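Local coordinates for secreted protein (Streptomyces lividans TK24, PDB 5LXZ), which is a copper-radical protein of the AA5 galactose oxidase-like family and probably oxidises its substrates at a mononuclear copper site, at residues 25-37 and 540-552. The protein carries 1 engineered substitution. Sequence-based numbering, arbitrary orientation.
With CU (copper (II) ion), chain B.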
# COMPACT_ATOMS: atom_id res chain seq x y z
N ARG A 25 -1.03 -10.15 20.82
CA ARG A 25 -1.73 -10.22 19.52
C ARG A 25 -2.36 -8.87 19.17
O ARG A 25 -2.70 -8.07 20.03
CB ARG A 25 -2.77 -11.31 19.51
CG ARG A 25 -2.12 -12.66 19.59
CD ARG A 25 -3.14 -13.77 19.58
NE ARG A 25 -2.49 -15.00 20.04
CZ ARG A 25 -3.11 -16.16 20.26
NH1 ARG A 25 -4.41 -16.29 20.02
NH2 ARG A 25 -2.40 -17.20 20.69
N GLN A 26 -2.47 -8.62 17.87
CA GLN A 26 -3.14 -7.44 17.36
C GLN A 26 -3.50 -7.72 15.93
O GLN A 26 -3.11 -8.75 15.38
CB GLN A 26 -2.23 -6.20 17.46
CG GLN A 26 -1.01 -6.37 16.61
CD GLN A 26 -0.11 -5.14 16.57
OE1 GLN A 26 -0.09 -4.32 17.50
NE2 GLN A 26 0.65 -5.02 15.49
N ASN A 27 -4.20 -6.78 15.34
CA ASN A 27 -4.55 -6.85 13.92
C ASN A 27 -3.52 -6.06 13.11
O ASN A 27 -3.76 -4.91 12.79
CB ASN A 27 -5.94 -6.31 13.66
CG ASN A 27 -7.03 -7.07 14.39
OD1 ASN A 27 -6.80 -8.13 14.98
ND2 ASN A 27 -8.23 -6.55 14.31
N THR A 28 -2.39 -6.68 12.81
CA THR A 28 -1.35 -5.98 12.07
C THR A 28 -1.80 -5.69 10.65
O THR A 28 -2.10 -6.59 9.87
CB THR A 28 -0.04 -6.80 12.02
OG1 THR A 28 0.36 -7.11 13.36
CG2 THR A 28 1.07 -6.02 11.32
N ILE A 29 -1.77 -4.42 10.29
CA ILE A 29 -2.18 -3.95 8.96
C ILE A 29 -1.00 -3.30 8.19
O ILE A 29 -1.03 -3.25 6.97
CB ILE A 29 -3.39 -3.00 9.05
CG1 ILE A 29 -4.58 -3.82 9.61
CG2 ILE A 29 -3.75 -2.37 7.73
CD1 ILE A 29 -5.73 -2.96 10.04
N HIS A 30 0.05 -2.88 8.88
CA HIS A 30 1.24 -2.33 8.28
C HIS A 30 2.41 -3.01 8.93
O HIS A 30 2.40 -3.21 10.16
CB HIS A 30 1.36 -0.84 8.63
CG HIS A 30 0.17 -0.01 8.30
ND1 HIS A 30 0.14 0.89 7.26
CD2 HIS A 30 -1.05 0.05 8.87
CE1 HIS A 30 -1.05 1.48 7.21
NE2 HIS A 30 -1.80 0.96 8.15
N ALA A 31 3.46 -3.25 8.18
CA ALA A 31 4.71 -3.65 8.79
C ALA A 31 5.88 -3.07 8.04
O ALA A 31 5.79 -2.82 6.82
CB ALA A 31 4.82 -5.14 8.89
N ALA A 32 6.96 -2.85 8.76
CA ALA A 32 8.17 -2.34 8.16
C ALA A 32 9.37 -2.98 8.83
O ALA A 32 9.44 -3.03 10.05
CB ALA A 32 8.24 -0.83 8.30
N LEU A 33 10.33 -3.44 8.04
CA LEU A 33 11.60 -3.86 8.57
C LEU A 33 12.43 -2.64 8.88
O LEU A 33 12.55 -1.78 8.06
CB LEU A 33 12.32 -4.79 7.62
CG LEU A 33 13.73 -5.16 8.05
CD1 LEU A 33 13.70 -6.00 9.31
CD2 LEU A 33 14.45 -5.92 6.93
N LEU A 34 12.95 -2.56 10.11
CA LEU A 34 13.76 -1.43 10.55
C LEU A 34 15.23 -1.80 10.49
O LEU A 34 15.62 -2.98 10.48
CB LEU A 34 13.41 -1.13 12.01
CG LEU A 34 11.91 -0.94 12.30
CD1 LEU A 34 11.74 -0.83 13.81
CD2 LEU A 34 11.37 0.26 11.57
N ARG A 35 16.05 -0.77 10.41
CA ARG A 35 17.50 -0.95 10.24
C ARG A 35 18.18 -1.63 11.41
O ARG A 35 19.30 -2.05 11.30
CB ARG A 35 18.15 0.37 9.88
CG ARG A 35 18.09 1.47 10.92
CD ARG A 35 19.32 1.49 11.77
NE ARG A 35 19.45 2.78 12.45
CZ ARG A 35 20.45 3.07 13.28
NH1 ARG A 35 21.37 2.17 13.56
NH2 ARG A 35 20.53 4.29 13.78
N THR A 36 17.49 -1.72 12.54
CA THR A 36 17.92 -2.52 13.68
C THR A 36 17.74 -4.01 13.51
O THR A 36 18.16 -4.79 14.36
CB THR A 36 17.14 -2.09 14.93
OG1 THR A 36 15.73 -2.18 14.61
CG2 THR A 36 17.47 -0.67 15.29
N GLY A 37 17.10 -4.45 12.42
CA GLY A 37 16.81 -5.82 12.19
C GLY A 37 15.48 -6.27 12.77
O GLY A 37 15.10 -7.41 12.58
N LEU A 540 21.89 -4.77 -2.78
CA LEU A 540 21.51 -3.85 -1.74
C LEU A 540 20.00 -3.71 -1.79
O LEU A 540 19.47 -3.27 -2.79
CB LEU A 540 22.18 -2.54 -2.04
CG LEU A 540 22.62 -1.66 -0.97
CD1 LEU A 540 23.50 -2.33 0.09
CD2 LEU A 540 23.29 -0.40 -1.56
N ILE A 541 19.31 -4.20 -0.76
CA ILE A 541 17.85 -4.29 -0.78
C ILE A 541 17.28 -3.37 0.27
O ILE A 541 17.59 -3.50 1.47
CB ILE A 541 17.37 -5.73 -0.58
CG1 ILE A 541 18.10 -6.64 -1.56
CG2 ILE A 541 15.86 -5.76 -0.72
CD1 ILE A 541 17.57 -8.04 -1.63
N ARG A 542 16.44 -2.46 -0.17
CA ARG A 542 15.83 -1.52 0.74
C ARG A 542 14.75 -2.27 1.52
O ARG A 542 13.98 -2.98 0.94
CB ARG A 542 15.27 -0.33 -0.02
CG ARG A 542 14.97 0.86 0.87
CD ARG A 542 14.63 2.10 0.06
NE ARG A 542 14.39 3.30 0.89
CZ ARG A 542 15.33 4.14 1.35
NH1 ARG A 542 16.64 4.01 1.06
NH2 ARG A 542 14.95 5.20 2.01
N PRO A 543 14.67 -2.11 2.85
CA PRO A 543 13.67 -2.81 3.64
C PRO A 543 12.28 -2.40 3.25
O PRO A 543 12.05 -1.26 2.87
CB PRO A 543 13.95 -2.37 5.08
CG PRO A 543 14.95 -1.35 4.99
CD PRO A 543 15.63 -1.39 3.69
N SER A 544 11.36 -3.34 3.35
CA SER A 544 9.98 -3.09 2.98
C SER A 544 9.28 -2.28 4.04
O SER A 544 9.53 -2.44 5.24
CB SER A 544 9.23 -4.40 2.83
OG SER A 544 9.47 -4.96 1.56
N ALA A 545 8.30 -1.51 3.59
CA ALA A 545 7.23 -0.98 4.41
C ALA A 545 5.96 -1.30 3.63
O ALA A 545 5.72 -0.73 2.57
CB ALA A 545 7.39 0.51 4.64
N SER A 546 5.18 -2.24 4.12
CA SER A 546 4.13 -2.83 3.37
C SER A 546 2.78 -2.59 4.03
O SER A 546 2.60 -2.87 5.21
CB SER A 546 4.40 -4.33 3.28
OG SER A 546 3.40 -5.03 2.51
N THR A 547 1.81 -2.17 3.23
CA THR A 547 0.41 -2.09 3.66
C THR A 547 -0.47 -2.00 2.43
O THR A 547 -0.06 -1.49 1.42
CB THR A 547 0.11 -0.85 4.55
OG1 THR A 547 -1.15 -1.01 5.20
CG2 THR A 547 0.09 0.50 3.77
N HIS A 548 -1.67 -2.56 2.53
CA HIS A 548 -2.66 -2.48 1.49
C HIS A 548 -2.09 -2.75 0.12
O HIS A 548 -2.37 -2.04 -0.83
CB HIS A 548 -3.38 -1.11 1.51
CG HIS A 548 -4.20 -0.84 2.73
ND1 HIS A 548 -3.67 -0.59 3.96
CD2 HIS A 548 -5.55 -0.70 2.88
CE1 HIS A 548 -4.62 -0.28 4.81
NE2 HIS A 548 -5.77 -0.38 4.17
N VAL A 549 -1.34 -3.85 -0.02
CA VAL A 549 -0.86 -4.31 -1.29
C VAL A 549 0.12 -3.33 -1.94
O VAL A 549 0.29 -3.33 -3.17
CB VAL A 549 -2.00 -4.67 -2.30
CG1 VAL A 549 -1.54 -5.80 -3.20
CG2 VAL A 549 -3.29 -5.10 -1.60
N THR A 550 0.76 -2.51 -1.11
CA THR A 550 1.54 -1.37 -1.58
C THR A 550 2.85 -1.35 -0.81
O THR A 550 2.84 -1.32 0.43
CB THR A 550 0.76 -0.05 -1.33
OG1 THR A 550 -0.54 -0.18 -1.93
CG2 THR A 550 1.46 1.17 -1.98
N ASP A 551 3.96 -1.25 -1.52
CA ASP A 551 5.28 -1.14 -0.91
C ASP A 551 6.16 -0.37 -1.86
O ASP A 551 6.69 -0.91 -2.81
CB ASP A 551 5.80 -2.54 -0.65
CG ASP A 551 7.14 -2.59 0.00
OD1 ASP A 551 7.83 -1.56 0.19
OD2 ASP A 551 7.49 -3.76 0.34
N VAL A 552 6.30 0.92 -1.62
CA VAL A 552 7.12 1.73 -2.50
C VAL A 552 8.54 1.77 -2.04
O VAL A 552 9.37 2.41 -2.69
CB VAL A 552 6.53 3.15 -2.69
CG1 VAL A 552 5.12 3.04 -3.27
CG2 VAL A 552 6.58 3.96 -1.42
CU CU B . -7.67 -0.58 4.98
O HOH W 1 -2.23 -4.30 4.74
O HOH W 2 10.98 0.25 6.02
O HOH W 3 -9.58 -0.01 5.87
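Leu33 and Pro543 meet where the two segments diverge: the leucine side chain crosses the proline at about a right angle, Leu33 CB to Pro543 CB at 3.9 Å. Between this apolar end and the copper, strands 30-33 and 545-547 run antiparallel at the margin of a five-stranded sheet. Ala31 and Ser546 form the hydrogen-bonded pair, with Ser546 N to Ala31 O at 2.8 Å and nearly straight at 169°. At the other end Thr547 turns OG1 anti to its backbone N (chi1 -165°), over one face of the His30 ring, whose ND1 is hydrogen-bonded to His83. Thr547 OG1 donates to Ile29 O at 2.9 Å, from above the carbonyl plane. It accepts from His548 ND1, close to the imidazole plane. A water bridges the same Ile29 O to His548 N. His548 NE2 binds copper at 2.1 Å, beside Tyr248 and His461. Ile29 CG2 touches His548 CE1 at 3.7 Å. The threonine hydroxyl thus acts in the second shell: with the proton on ND1, NE2 presents its lone pair to copper, and the two bonds together probably restrain the turn of the imidazole, linking this ligand to the backbone of Ile29, just before strand 30-33.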